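Local coordinates for protein CRISPR system Cmr subunit Cmr6 (PDB 4W8V) that helps cap one end of the type III-B Cmr ribonucleoprotein complex, alongside Cmr1, and binds RNA in CRISPR defence against invading genetic elements, at residues 32-35 with 36-40; 111-114 with 115-119; 118-121 with 122-126; 169-172 with 173-176; 232-236 with 237-241. All blocks are in the same frame, centred on the assembly; numbering follows the deposited sequence.

This C-terminal piece of Cmr6 holds its RAMP superfamily region, and each of the five contacts is local, made within one continuous run of chain. From the N terminus, contact 1 starts helix 34-43, soon after strand 25-28. Contact 2 ends helix 108-116 and runs straight into contact 3, which begins helix 122-133; the two share G118 and E119, and F113 and F117 pack on I125. Contact 4 lies in the loop between strands 161-165 and 192-197. Contact 5 folds the loop from helix 212-228 to strand 242-244 back on itself. None nests within or crosses another. Contacts 1 and 3 sit on opposite sides of the chain's centre, their own centres 42 Å apart.

Contact 1 (32-35 with 36-40); sequences ESVY and ETSIR
S33 and E36 close the N-terminal end of helix 34-43 with a capping box. From the N-cap position, S33 OG accepts the amide of E36 N at 3.1 Å, in an almost straight bond (175°). In return E36 OE1 takes the backbone amide of S33 N at 2.9 Å through its anti lone pair. The first torsion of E36 sets CG anti to the carbonyl carbon (chi1 -68°), which swings the carboxylate back toward the helix start.

In the first turn itself two carbonyls each take two donors from the residue four places on. S33 O receives T37 N at 2.9 Å, and also T37 OG1, which comes from above the carbonyl plane. V34 O is gripped from opposite faces by S38 N and by S38 OG, the hydroxyl at 2.8 Å.

A salt bridge joins the residue before the cap to the helix. R40 meets E32 side-on, NE to OE2 and NH2 to OE1, each on the syn side of the carboxylate, although the two flat groups are twisted 34° apart. R40 NH1 is bonded to the carbonyl of G46, so the guanidinium is held from two directions.

Y35 and I39, one turn apart, run side by side, and I39 CG1 makes a CH-pi contact over the ring face, 4.1 Å from the Y35 centroid.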
loop_
_atom_site.group_PDB
_atom_site.type_symbol
_atom_site.label_atom_id
_atom_site.label_comp_id
_atom_site.label_asym_id
_atom_site.label_seq_id
_atom_site.Cartn_x
_atom_site.Cartn_y
_atom_site.Cartn_z
ATOM N N GLU A 32 0.206 -13.956 -15.971
ATOM C CA GLU A 32 -1.254 -13.999 -15.839
ATOM C C GLU A 32 -1.771 -15.404 -16.018
ATOM O O GLU A 32 -1.486 -16.072 -16.992
ATOM C CB GLU A 32 -1.919 -13.068 -16.843
ATOM C CG GLU A 32 -1.738 -11.606 -16.529
ATOM C CD GLU A 32 -2.732 -10.736 -17.272
ATOM O OE1 GLU A 32 -2.609 -10.626 -18.508
ATOM O OE2 GLU A 32 -3.637 -10.167 -16.621
ATOM N N SER A 33 -2.509 -15.861 -15.024
ATOM C CA SER A 33 -3.397 -17.006 -15.192
ATOM C C SER A 33 -4.482 -16.749 -16.262
ATOM O O SER A 33 -4.755 -15.607 -16.645
ATOM C CB SER A 33 -4.081 -17.343 -13.878
ATOM O OG SER A 33 -5.327 -16.695 -13.809
ATOM N N VAL A 34 -5.088 -17.820 -16.745
ATOM C CA VAL A 34 -6.179 -17.733 -17.712
ATOM C C VAL A 34 -7.347 -16.921 -17.176
ATOM O O VAL A 34 -7.973 -16.138 -17.912
ATOM C CB VAL A 34 -6.668 -19.125 -18.098
ATOM C CG1 VAL A 34 -7.954 -19.042 -18.863
ATOM C CG2 VAL A 34 -5.602 -19.815 -18.932
ATOM N N TYR A 35 -7.648 -17.104 -15.896
ATOM C CA TYR A 35 -8.671 -16.287 -15.257
ATOM C C TYR A 35 -8.323 -14.804 -15.337
ATOM O O TYR A 35 -9.108 -14.012 -15.860
ATOM C CB TYR A 35 -8.857 -16.696 -13.810
ATOM C CG TYR A 35 -10.033 -16.032 -13.176
ATOM C CD1 TYR A 35 -11.315 -16.139 -13.738
ATOM C CD2 TYR A 35 -9.877 -15.288 -12.017
ATOM C CE1 TYR A 35 -12.402 -15.506 -13.141
ATOM C CE2 TYR A 35 -10.928 -14.669 -11.437
ATOM C CZ TYR A 35 -12.207 -14.785 -11.986
ATOM O OH TYR A 35 -13.222 -14.153 -11.333
ATOM N N GLU A 36 -7.121 -14.439 -14.876
ATOM C CA GLU A 36 -6.720 -13.041 -14.878
ATOM C C GLU A 36 -6.756 -12.430 -16.269
ATOM O O GLU A 36 -7.135 -11.259 -16.420
ATOM C CB GLU A 36 -5.308 -12.837 -14.290
ATOM C CG GLU A 36 -5.192 -13.125 -12.806
ATOM C CD GLU A 36 -3.714 -13.157 -12.336
ATOM O OE1 GLU A 36 -2.910 -13.893 -12.947
ATOM O OE2 GLU A 36 -3.376 -12.448 -11.366
ATOM N N THR A 37 -6.328 -13.197 -17.264
ATOM C CA THR A 37 -6.381 -12.749 -18.650
ATOM C C THR A 37 -7.843 -12.611 -19.117
ATOM O O THR A 37 -8.214 -11.667 -19.823
ATOM C CB THR A 37 -5.650 -13.726 -19.566
ATOM O OG1 THR A 37 -4.261 -13.780 -19.206
ATOM C CG2 THR A 37 -5.776 -13.297 -21.012
ATOM N N SER A 38 -8.681 -13.540 -18.693
ATOM C CA SER A 38 -10.102 -13.497 -19.091
ATOM C C SER A 38 -10.794 -12.211 -18.623
ATOM O O SER A 38 -11.319 -11.446 -19.425
ATOM C CB SER A 38 -10.841 -14.717 -18.551
ATOM O OG SER A 38 -10.402 -15.878 -19.221
ATOM N N ILE A 39 -10.805 -11.977 -17.321
ATOM C CA ILE A 39 -11.334 -10.735 -16.775
ATOM C C ILE A 39 -10.716 -9.496 -17.429
ATOM O O ILE A 39 -11.430 -8.586 -17.825
ATOM C CB ILE A 39 -11.099 -10.662 -15.247
ATOM C CG1 ILE A 39 -11.783 -11.856 -14.561
ATOM C CG2 ILE A 39 -11.610 -9.327 -14.689
ATOM C CD1 ILE A 39 -13.257 -11.621 -14.258
ATOM N N ARG A 40 -9.390 -9.467 -17.565
ATOM C CA ARG A 40 -8.738 -8.238 -18.021
ATOM C C ARG A 40 -9.081 -7.910 -19.480
ATOM O O ARG A 40 -9.405 -6.775 -19.808
ATOM C CB ARG A 40 -7.209 -8.327 -17.842
ATOM C CG ARG A 40 -6.459 -7.049 -18.208
ATOM C CD ARG A 40 -4.964 -7.084 -17.801
ATOM N NE ARG A 40 -4.158 -7.922 -18.675
ATOM C CZ ARG A 40 -3.714 -7.535 -19.864
ATOM N NH1 ARG A 40 -3.980 -6.319 -20.313
ATOM N NH2 ARG A 40 -2.993 -8.366 -20.595
#

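Contact 2 (111-114 with 115-119); sequences KEFL and RIFGE
The F113 ring carries F117 on one face: F117 CD2 sits 3.8 Å above the F113 plane, toward the rim rather than over the middle. The planes are inclined at 48° and the ring centroids lie 4.9 Å apart, so the two rings meet obliquely. The nearest ring carbons are F113 CE2 and F117 CE2. At its own edge the F117 ring meets the backbone, with CD2 only 3.3 Å from F113 O. F113 has CG anti to its backbone N (chi1 177°), and the ring leaves the helix outward with a lean toward its C-terminal end, where F117 meets it.

The other flat group is the R115 guanidinium. One face lies against K111, with K111 CB 3.4 Å from R115 NH2, while E112 OE1 takes the edge. There R115 NE donates to E112 OE1 at 3.2 Å in a salt bridge. The acceptor is close to the guanidinium plane, yet the donor stands above the carboxylate, whose plane is 75° away from that of the guanidinium. E112 OE2 has a second positive partner in R227 of helix 212-228, so this carboxylate joins two arginines.

Behind the side chains the backbone bonding weakens. R115 N still donates to K111 O at 3.1 Å, but F113 O has only weak bonds, from I116 N and F117 N. Beyond them F113 and F117 both pack on I125. This is the C-terminal turn of helix 108-116, where F117 leaves helical geometry and G118 turns the chain, with positive phi, toward helix 122-133.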
loop_
_atom_site.group_PDB
_atom_site.type_symbol
_atom_site.label_atom_id
_atom_site.label_comp_id
_atom_site.label_asym_id
_atom_site.label_seq_id
_atom_site.Cartn_x
_atom_site.Cartn_y
_atom_site.Cartn_z
ATOM N N LYS A 111 -0.207 13.006 11.772
ATOM C CA LYS A 111 -1.469 13.562 12.259
ATOM C C LYS A 111 -2.640 12.701 11.789
ATOM O O LYS A 111 -3.491 12.310 12.581
ATOM C CB LYS A 111 -1.680 15.006 11.776
ATOM C CG LYS A 111 -0.600 16.007 12.139
ATOM C CD LYS A 111 -0.785 16.573 13.535
ATOM C CE LYS A 111 0.244 17.662 13.846
ATOM N NZ LYS A 111 0.082 18.874 12.992
ATOM N N GLU A 112 -2.668 12.410 10.491
ATOM C CA GLU A 112 -3.729 11.615 9.885
ATOM C C GLU A 112 -3.808 10.237 10.514
ATOM O O GLU A 112 -4.888 9.711 10.756
ATOM C CB GLU A 112 -3.508 11.478 8.378
ATOM C CG GLU A 112 -3.699 12.756 7.587
ATOM C CD GLU A 112 -5.147 12.990 7.207
ATOM O OE1 GLU A 112 -6.028 12.842 8.081
ATOM O OE2 GLU A 112 -5.405 13.307 6.027
ATOM N N PHE A 113 -2.644 9.661 10.769
ATOM C CA PHE A 113 -2.541 8.352 11.394
ATOM C C PHE A 113 -3.214 8.330 12.759
ATOM O O PHE A 113 -3.961 7.418 13.082
ATOM C CB PHE A 113 -1.075 7.970 11.529
ATOM C CG PHE A 113 -0.844 6.675 12.233
ATOM C CD1 PHE A 113 -0.471 6.653 13.566
ATOM C CD2 PHE A 113 -0.978 5.476 11.555
ATOM C CE1 PHE A 113 -0.241 5.460 14.212
ATOM C CE2 PHE A 113 -0.742 4.275 12.193
ATOM C CZ PHE A 113 -0.375 4.266 13.525
ATOM N N LEU A 114 -2.926 9.348 13.558
ATOM C CA LEU A 114 -3.438 9.440 14.916
ATOM C C LEU A 114 -4.934 9.720 14.945
ATOM O O LEU A 114 -5.611 9.374 15.907
ATOM C CB LEU A 114 -2.675 10.527 15.678
ATOM C CG LEU A 114 -1.239 10.109 15.961
ATOM C CD1 LEU A 114 -0.387 11.302 16.387
ATOM C CD2 LEU A 114 -1.237 9.017 17.019
ATOM N N ARG A 115 -5.450 10.341 13.888
ATOM C CA ARG A 115 -6.887 10.580 13.792
ATOM C C ARG A 115 -7.640 9.257 13.641
ATOM O O ARG A 115 -8.721 9.097 14.204
ATOM C CB ARG A 115 -7.213 11.521 12.632
ATOM C CG ARG A 115 -6.730 12.949 12.839
ATOM C CD ARG A 115 -7.235 13.882 11.745
ATOM N NE ARG A 115 -6.166 14.378 10.877
ATOM C CZ ARG A 115 -5.517 15.526 11.059
ATOM N NH1 ARG A 115 -5.816 16.310 12.086
ATOM N NH2 ARG A 115 -4.565 15.892 10.212
ATOM N N ILE A 116 -7.059 8.313 12.900
ATOM C CA ILE A 116 -7.680 7.002 12.715
ATOM C C ILE A 116 -7.785 6.260 14.041
ATOM O O ILE A 116 -8.820 5.660 14.351
ATOM C CB ILE A 116 -6.899 6.083 11.738
ATOM C CG1 ILE A 116 -6.514 6.793 10.432
ATOM C CG2 ILE A 116 -7.681 4.814 11.463
ATOM C CD1 ILE A 116 -7.637 7.431 9.716
ATOM N N PHE A 117 -6.715 6.305 14.827
ATOM C CA PHE A 117 -6.640 5.479 16.024
ATOM C C PHE A 117 -7.086 6.178 17.300
ATOM O O PHE A 117 -6.709 5.758 18.392
ATOM C CB PHE A 117 -5.224 4.946 16.180
ATOM C CG PHE A 117 -4.880 3.912 15.162
ATOM C CD1 PHE A 117 -5.343 2.615 15.302
ATOM C CD2 PHE A 117 -4.143 4.237 14.041
ATOM C CE1 PHE A 117 -5.053 1.656 14.353
ATOM C CE2 PHE A 117 -3.855 3.284 13.090
ATOM C CZ PHE A 117 -4.311 1.992 13.244
ATOM N N GLY A 118 -7.896 7.223 17.145
ATOM C CA GLY A 118 -8.501 7.947 18.251
ATOM C C GLY A 118 -7.689 8.090 19.526
ATOM O O GLY A 118 -6.489 8.377 19.494
ATOM N N GLU A 119 -8.354 7.866 20.655
ATOM C CA GLU A 119 -7.759 8.081 21.967
ATOM C C GLU A 119 -7.051 6.838 22.490
ATOM O O GLU A 119 -7.040 6.589 23.694
#

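Contact 3 (118-121 with 122-126); sequences GEKK and VPEII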
loop_
_atom_site.group_PDB
_atom_site.type_symbol
_atom_site.label_atom_id
_atom_site.label_comp_id
_atom_site.label_asym_id
_atom_site.label_seq_id
_atom_site.Cartn_x
_atom_site.Cartn_y
_atom_site.Cartn_z
ATOM N N GLY A 118 -7.896 7.223 17.145
ATOM C CA GLY A 118 -8.501 7.947 18.251
ATOM C C GLY A 118 -7.689 8.090 19.526
ATOM O O GLY A 118 -6.489 8.377 19.494
ATOM N N GLU A 119 -8.354 7.866 20.655
ATOM C CA GLU A 119 -7.759 8.081 21.967
ATOM C C GLU A 119 -7.051 6.838 22.490
ATOM O O GLU A 119 -7.040 6.589 23.694
ATOM N N LYS A 120 -6.464 6.055 21.593
ATOM C CA LYS A 120 -5.731 4.867 22.007
ATOM C C LYS A 120 -4.259 5.201 22.221
ATOM O O LYS A 120 -3.685 6.016 21.501
ATOM C CB LYS A 120 -5.895 3.745 20.978
ATOM C CG LYS A 120 -7.350 3.412 20.704
ATOM C CD LYS A 120 -7.548 1.999 20.185
ATOM C CE LYS A 120 -9.021 1.608 20.301
ATOM N NZ LYS A 120 -9.347 0.309 19.643
ATOM N N LYS A 121 -3.653 4.579 23.224
ATOM C CA LYS A 121 -2.267 4.868 23.563
ATOM C C LYS A 121 -1.316 4.064 22.691
ATOM O O LYS A 121 -1.735 3.150 21.983
ATOM C CB LYS A 121 -2.007 4.580 25.042
ATOM C CG LYS A 121 -2.903 5.372 25.976
ATOM C CD LYS A 121 -2.095 6.173 26.983
ATOM C CE LYS A 121 -3.004 6.979 27.907
ATOM N NZ LYS A 121 -2.254 7.703 28.979
ATOM N N VAL A 122 -0.034 4.405 22.748
ATOM C CA VAL A 122 0.938 3.824 21.832
ATOM C C VAL A 122 1.007 2.292 21.906
ATOM O O VAL A 122 0.778 1.640 20.893
ATOM C CB VAL A 122 2.347 4.421 22.058
ATOM C CG1 VAL A 122 3.394 3.579 21.357
ATOM C CG2 VAL A 122 2.396 5.863 21.576
ATOM N N PRO A 123 1.293 1.705 23.091
ATOM C CA PRO A 123 1.452 0.244 23.062
ATOM C C PRO A 123 0.171 -0.486 22.658
ATOM O O PRO A 123 0.225 -1.660 22.292
ATOM C CB PRO A 123 1.846 -0.098 24.506
ATOM C CG PRO A 123 2.354 1.176 25.079
ATOM C CD PRO A 123 1.499 2.231 24.451
ATOM N N GLU A 124 -0.959 0.211 22.703
ATOM C CA GLU A 124 -2.222 -0.363 22.260
ATOM C C GLU A 124 -2.323 -0.389 20.736
ATOM O O GLU A 124 -2.748 -1.387 20.161
ATOM C CB GLU A 124 -3.403 0.411 22.849
ATOM C CG GLU A 124 -4.763 -0.109 22.416
ATOM C CD GLU A 124 -5.914 0.600 23.108
ATOM O OE1 GLU A 124 -5.653 1.500 23.935
ATOM O OE2 GLU A 124 -7.080 0.254 22.825
ATOM N N ILE A 125 -1.926 0.706 20.089
ATOM C CA ILE A 125 -2.028 0.832 18.633
ATOM C C ILE A 125 -1.127 -0.184 17.930
ATOM O O ILE A 125 -1.480 -0.736 16.885
ATOM C CB ILE A 125 -1.655 2.256 18.153
ATOM C CG1 ILE A 125 -2.560 3.303 18.798
ATOM C CG2 ILE A 125 -1.764 2.368 16.637
ATOM C CD1 ILE A 125 -2.286 4.705 18.311
ATOM N N ILE A 126 0.040 -0.415 18.513
ATOM C CA ILE A 126 0.943 -1.455 18.046
ATOM C C ILE A 126 0.207 -2.791 17.974
ATOM O O ILE A 126 0.410 -3.573 17.048
ATOM C CB ILE A 126 2.168 -1.584 18.968
ATOM C CG1 ILE A 126 2.945 -0.269 19.006
ATOM C CG2 ILE A 126 3.077 -2.710 18.500
ATOM C CD1 ILE A 126 3.621 0.056 17.706
#
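K120 and E124 make the closest side-chain approach here, crossing at about a right angle. The contact runs along the lysine's methylenes: K120 CD is 3.2 Å from E124 OE2, and K120 CB is 3.7 Å from E124 OE1. The charged ends are farther apart, with K120 NZ 3.9 Å from E124 OE2, a long salt bridge. With E124 CG anti to the backbone N (chi1 179°) and the chain extended, the carboxylate reaches back beside the loop.

Next comes the backbone. K121 O accepts I125 N at 3.1 Å, and E124 N makes a weak bond to the same oxygen. I125 CG1 also lies against that carbonyl, 3.3 Å from K121 O, and I125 CD1 touches K120 O.

These bonds begin helix 122-133, for which K121 occupies the N-cap position. P123 falls in the first turn, where a residue needs no amide hydrogen to bond backward along the helix. E124 is in the same turn, and its negative charge there would probably be favoured by the helix end.

Farther out, K120 NZ has its stronger partner in E128, one turn on from E124, in a salt bridge. The ammonium of K217 is also close, and E128 probably eases the repulsion between the two lysines. V122 packs on A100 and V102, and I126 on L97.

Contact 4 (169-172 with 173-176); sequences YGPY and YQSG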
loop_
_atom_site.group_PDB
_atom_site.type_symbol
_atom_site.label_atom_id
_atom_site.label_comp_id
_atom_site.label_asym_id
_atom_site.label_seq_id
_atom_site.Cartn_x
_atom_site.Cartn_y
_atom_site.Cartn_z
ATOM N N TYR A 169 16.149 -3.530 -6.903
ATOM C CA TYR A 169 15.724 -3.619 -5.508
ATOM C C TYR A 169 16.759 -3.059 -4.558
ATOM O O TYR A 169 17.973 -3.235 -4.738
ATOM C CB TYR A 169 15.382 -5.069 -5.126
ATOM C CG TYR A 169 14.237 -5.640 -5.936
ATOM C CD1 TYR A 169 12.906 -5.380 -5.580
ATOM C CD2 TYR A 169 14.477 -6.402 -7.073
ATOM C CE1 TYR A 169 11.851 -5.892 -6.322
ATOM C CE2 TYR A 169 13.436 -6.907 -7.823
ATOM C CZ TYR A 169 12.123 -6.649 -7.446
ATOM O OH TYR A 169 11.075 -7.149 -8.191
ATOM N N GLY A 170 16.273 -2.360 -3.546
ATOM C CA GLY A 170 17.147 -1.826 -2.529
ATOM C C GLY A 170 16.376 -1.409 -1.304
ATOM O O GLY A 170 15.154 -1.343 -1.335
ATOM N N PRO A 171 17.092 -1.130 -0.210
ATOM C CA PRO A 171 16.430 -0.596 0.980
ATOM C C PRO A 171 15.841 0.777 0.693
ATOM O O PRO A 171 16.525 1.631 0.134
ATOM C CB PRO A 171 17.560 -0.520 2.020
ATOM C CG PRO A 171 18.828 -0.514 1.211
ATOM C CD PRO A 171 18.541 -1.330 -0.010
ATOM N N TYR A 172 14.573 0.972 1.047
ATOM C CA TYR A 172 13.898 2.246 0.802
ATOM C C TYR A 172 14.596 3.358 1.555
ATOM O O TYR A 172 14.721 4.478 1.051
ATOM C CB TYR A 172 12.428 2.188 1.224
ATOM C CG TYR A 172 11.632 3.419 0.838
ATOM C CD1 TYR A 172 10.958 3.476 -0.371
ATOM C CD2 TYR A 172 11.559 4.526 1.681
ATOM C CE1 TYR A 172 10.227 4.594 -0.731
ATOM C CE2 TYR A 172 10.834 5.646 1.329
ATOM C CZ TYR A 172 10.169 5.675 0.121
ATOM O OH TYR A 172 9.444 6.786 -0.240
ATOM N N TYR A 173 15.037 3.041 2.767
ATOM C CA TYR A 173 15.653 4.018 3.655
ATOM C C TYR A 173 17.174 3.939 3.601
ATOM O O TYR A 173 17.765 2.902 3.892
ATOM C CB TYR A 173 15.133 3.809 5.087
ATOM C CG TYR A 173 13.641 4.034 5.160
ATOM C CD1 TYR A 173 13.121 5.318 5.043
ATOM C CD2 TYR A 173 12.749 2.972 5.294
ATOM C CE1 TYR A 173 11.778 5.543 5.082
ATOM C CE2 TYR A 173 11.395 3.189 5.339
ATOM C CZ TYR A 173 10.912 4.488 5.229
ATOM O OH TYR A 173 9.561 4.757 5.266
ATOM N N GLN A 174 17.794 5.044 3.204
ATOM C CA GLN A 174 19.230 5.105 2.949
ATOM C C GLN A 174 19.844 6.428 3.406
ATOM O O GLN A 174 19.171 7.455 3.402
ATOM C CB GLN A 174 19.508 4.898 1.460
ATOM C CG GLN A 174 19.107 3.527 0.944
ATOM C CD GLN A 174 19.669 3.227 -0.430
ATOM O OE1 GLN A 174 20.667 3.822 -0.852
ATOM N NE2 GLN A 174 19.035 2.297 -1.135
ATOM N N SER A 175 21.123 6.405 3.785
ATOM C CA SER A 175 21.795 7.599 4.310
ATOM C C SER A 175 22.170 8.595 3.218
ATOM O O SER A 175 22.544 8.210 2.110
ATOM C CB SER A 175 23.055 7.215 5.094
ATOM O OG SER A 175 24.100 6.787 4.234
ATOM N N GLY A 176 22.076 9.879 3.550
ATOM C CA GLY A 176 22.355 10.949 2.607
ATOM C C GLY A 176 21.329 11.016 1.488
ATOM O O GLY A 176 20.368 10.240 1.472
#
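In the long loop between strands 161-165 and 192-197, consecutive tyrosines Y172 and Y173 form a T-shaped (edge-to-face) pair. The edge comes from Y172: its CD2 stands 3.5 Å above the Y173 plane, over the ring centre, and is 3.6 Å from both CE1 and CZ of Y173. The planes make 69° and the centroids are 4.9 Å apart. The two first torsions differ, with Y172 CG anti to the backbone N (chi1 -173°) and Y173 CG anti to the carbonyl carbon, which is how neighbouring residues can bring their rings together on the same flank of the loop.

Y173 is the buried member and packs on Y78 and A81 of helix 77-90. Y172 is exposed, and its ring makes another edge-to-face pair with H61.

A polar link spans the same turn of chain. Q174 NE2 donates to P171 O at 2.9 Å (159°); the donor nitrogen lies in the plane of the P171 carbonyl, and the oxygen stays near the plane of the glutamine amide. The glutamine side chain crosses the proline at about a right angle, with Q174 NE2 3.7 Å from P171 CG.

In a stretch without regular secondary structure, side chains probably help set the local shape: the bond to P171 O favours one rotation of the Q174 amide, while the slightly positive C-H at CD2 of Y172 is directed at the pi cloud of Y173.

Contact 5 (232-236 with 237-241); sequences GAKTS and LGYGR
T235 O is gripped by two good donors, G238 N at 2.8 Å and R241 NH2 at 2.9 Å. The arginine bond is nearly straight (170°), with the oxygen at the guanidinium edge and in its plane; R241 NH1 adds a weak bond to the same atom. G238 N approaches quite differently, from well above the carbonyl plane. R241 NH2 also bonds weakly to Y239 O, so one nitrogen bridges two carbonyls of the loop. A bend at the second torsion (chi2 -43°) folds the arginine chain back to reach them.

The carbonyl before it is used as well. K234 O takes L237 N at 3.2 Å, again from above its plane, and has a weak bond from Y239 N. The Y239 ring presents its edge to this oxygen, with CD2 3.3 Å from K234 O, while the tyrosine and lysine side chains run side by side, K234 CB 3.6 Å from Y239 CD2. K234 CD also brushes L237 CD1.

This is the glycine-rich loop that leads into the last strand in RAMP proteins, here between helix 212-228 and strand 242-244; in relatives such loops commonly lie close to bound RNA, and a similar role is plausible here. G232, G238 and G240 all have positive phi. S236 and L237 form the middle of a tight turn that G238 N closes on T235 O, and the carbonyl of G238 is held by S23 OG.

T235 CA adds a CA-H...O contact to Y239 O at 3.4 Å. A233 is bonded through its backbone to V26 of strand 25-28, on which K234 and Y239 also pack.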
loop_
_atom_site.group_PDB
_atom_site.type_symbol
_atom_site.label_atom_id
_atom_site.label_comp_id
_atom_site.label_asym_id
_atom_site.label_seq_id
_atom_site.Cartn_x
_atom_site.Cartn_y
_atom_site.Cartn_z
ATOM N N GLY A 232 1.520 0.741 -7.651
ATOM C CA GLY A 232 2.099 0.547 -8.964
ATOM C C GLY A 232 3.522 1.060 -8.949
ATOM O O GLY A 232 4.097 1.288 -7.880
ATOM N N ALA A 233 4.073 1.283 -10.138
ATOM C CA ALA A 233 5.457 1.689 -10.289
ATOM C C ALA A 233 5.581 3.197 -10.502
ATOM O O ALA A 233 4.579 3.888 -10.771
ATOM C CB ALA A 233 6.086 0.955 -11.449
ATOM N N LYS A 234 6.810 3.696 -10.354
ATOM C CA LYS A 234 7.123 5.114 -10.529
ATOM C C LYS A 234 6.279 6.026 -9.642
ATOM O O LYS A 234 5.961 7.153 -10.014
ATOM C CB LYS A 234 6.947 5.505 -12.001
ATOM C CG LYS A 234 7.924 4.808 -12.919
ATOM C CD LYS A 234 7.999 5.497 -14.273
ATOM C CE LYS A 234 6.802 5.146 -15.146
ATOM N NZ LYS A 234 6.855 5.798 -16.492
ATOM N N THR A 235 5.930 5.550 -8.453
ATOM C CA THR A 235 5.101 6.341 -7.551
ATOM C C THR A 235 5.819 7.593 -7.055
ATOM O O THR A 235 5.180 8.609 -6.755
ATOM C CB THR A 235 4.642 5.519 -6.340
ATOM O OG1 THR A 235 5.786 4.991 -5.668
ATOM C CG2 THR A 235 3.736 4.363 -6.773
ATOM N N SER A 236 7.152 7.540 -6.997
ATOM C CA SER A 236 7.920 8.696 -6.530
ATOM C C SER A 236 7.791 9.881 -7.489
ATOM O O SER A 236 7.925 11.028 -7.078
ATOM C CB SER A 236 9.405 8.338 -6.325
ATOM O OG SER A 236 10.099 8.210 -7.554
ATOM N N LEU A 237 7.530 9.610 -8.764
ATOM C CA LEU A 237 7.247 10.668 -9.731
ATOM C C LEU A 237 5.769 11.124 -9.704
ATOM O O LEU A 237 5.378 12.025 -10.439
ATOM C CB LEU A 237 7.615 10.210 -11.147
ATOM C CG LEU A 237 9.008 9.638 -11.426
ATOM C CD1 LEU A 237 9.069 9.141 -12.852
ATOM C CD2 LEU A 237 10.136 10.669 -11.170
ATOM N N GLY A 238 4.955 10.508 -8.855
ATOM C CA GLY A 238 3.590 10.970 -8.647
ATOM C C GLY A 238 2.546 10.053 -9.262
ATOM O O GLY A 238 1.347 10.295 -9.155
ATOM N N TYR A 239 3.015 8.994 -9.912
ATOM C CA TYR A 239 2.133 8.025 -10.533
ATOM C C TYR A 239 1.401 7.209 -9.479
ATOM O O TYR A 239 1.860 7.107 -8.347
ATOM C CB TYR A 239 2.924 7.108 -11.461
ATOM C CG TYR A 239 3.384 7.795 -12.729
ATOM C CD1 TYR A 239 2.479 8.067 -13.750
ATOM C CD2 TYR A 239 4.715 8.178 -12.905
ATOM C CE1 TYR A 239 2.879 8.695 -14.912
ATOM C CE2 TYR A 239 5.131 8.813 -14.069
ATOM C CZ TYR A 239 4.206 9.066 -15.068
ATOM O OH TYR A 239 4.598 9.701 -16.219
ATOM N N GLY A 240 0.246 6.663 -9.846
ATOM C CA GLY A 240 -0.429 5.681 -9.020
ATOM C C GLY A 240 -1.231 6.154 -7.819
ATOM O O GLY A 240 -1.509 5.355 -6.930
ATOM N N ARG A 241 -1.615 7.426 -7.779
ATOM C CA ARG A 241 -2.454 7.906 -6.696
ATOM C C ARG A 241 -3.945 7.618 -6.988
ATOM O O ARG A 241 -4.427 7.906 -8.077
ATOM C CB ARG A 241 -2.273 9.414 -6.483
ATOM C CG ARG A 241 -0.886 9.868 -6.110
ATOM C CD ARG A 241 -0.248 8.971 -5.066
ATOM N NE ARG A 241 0.936 9.582 -4.465
ATOM C CZ ARG A 241 2.167 9.466 -4.944
ATOM N NH1 ARG A 241 3.170 10.053 -4.321
ATOM N NH2 ARG A 241 2.398 8.764 -6.044
#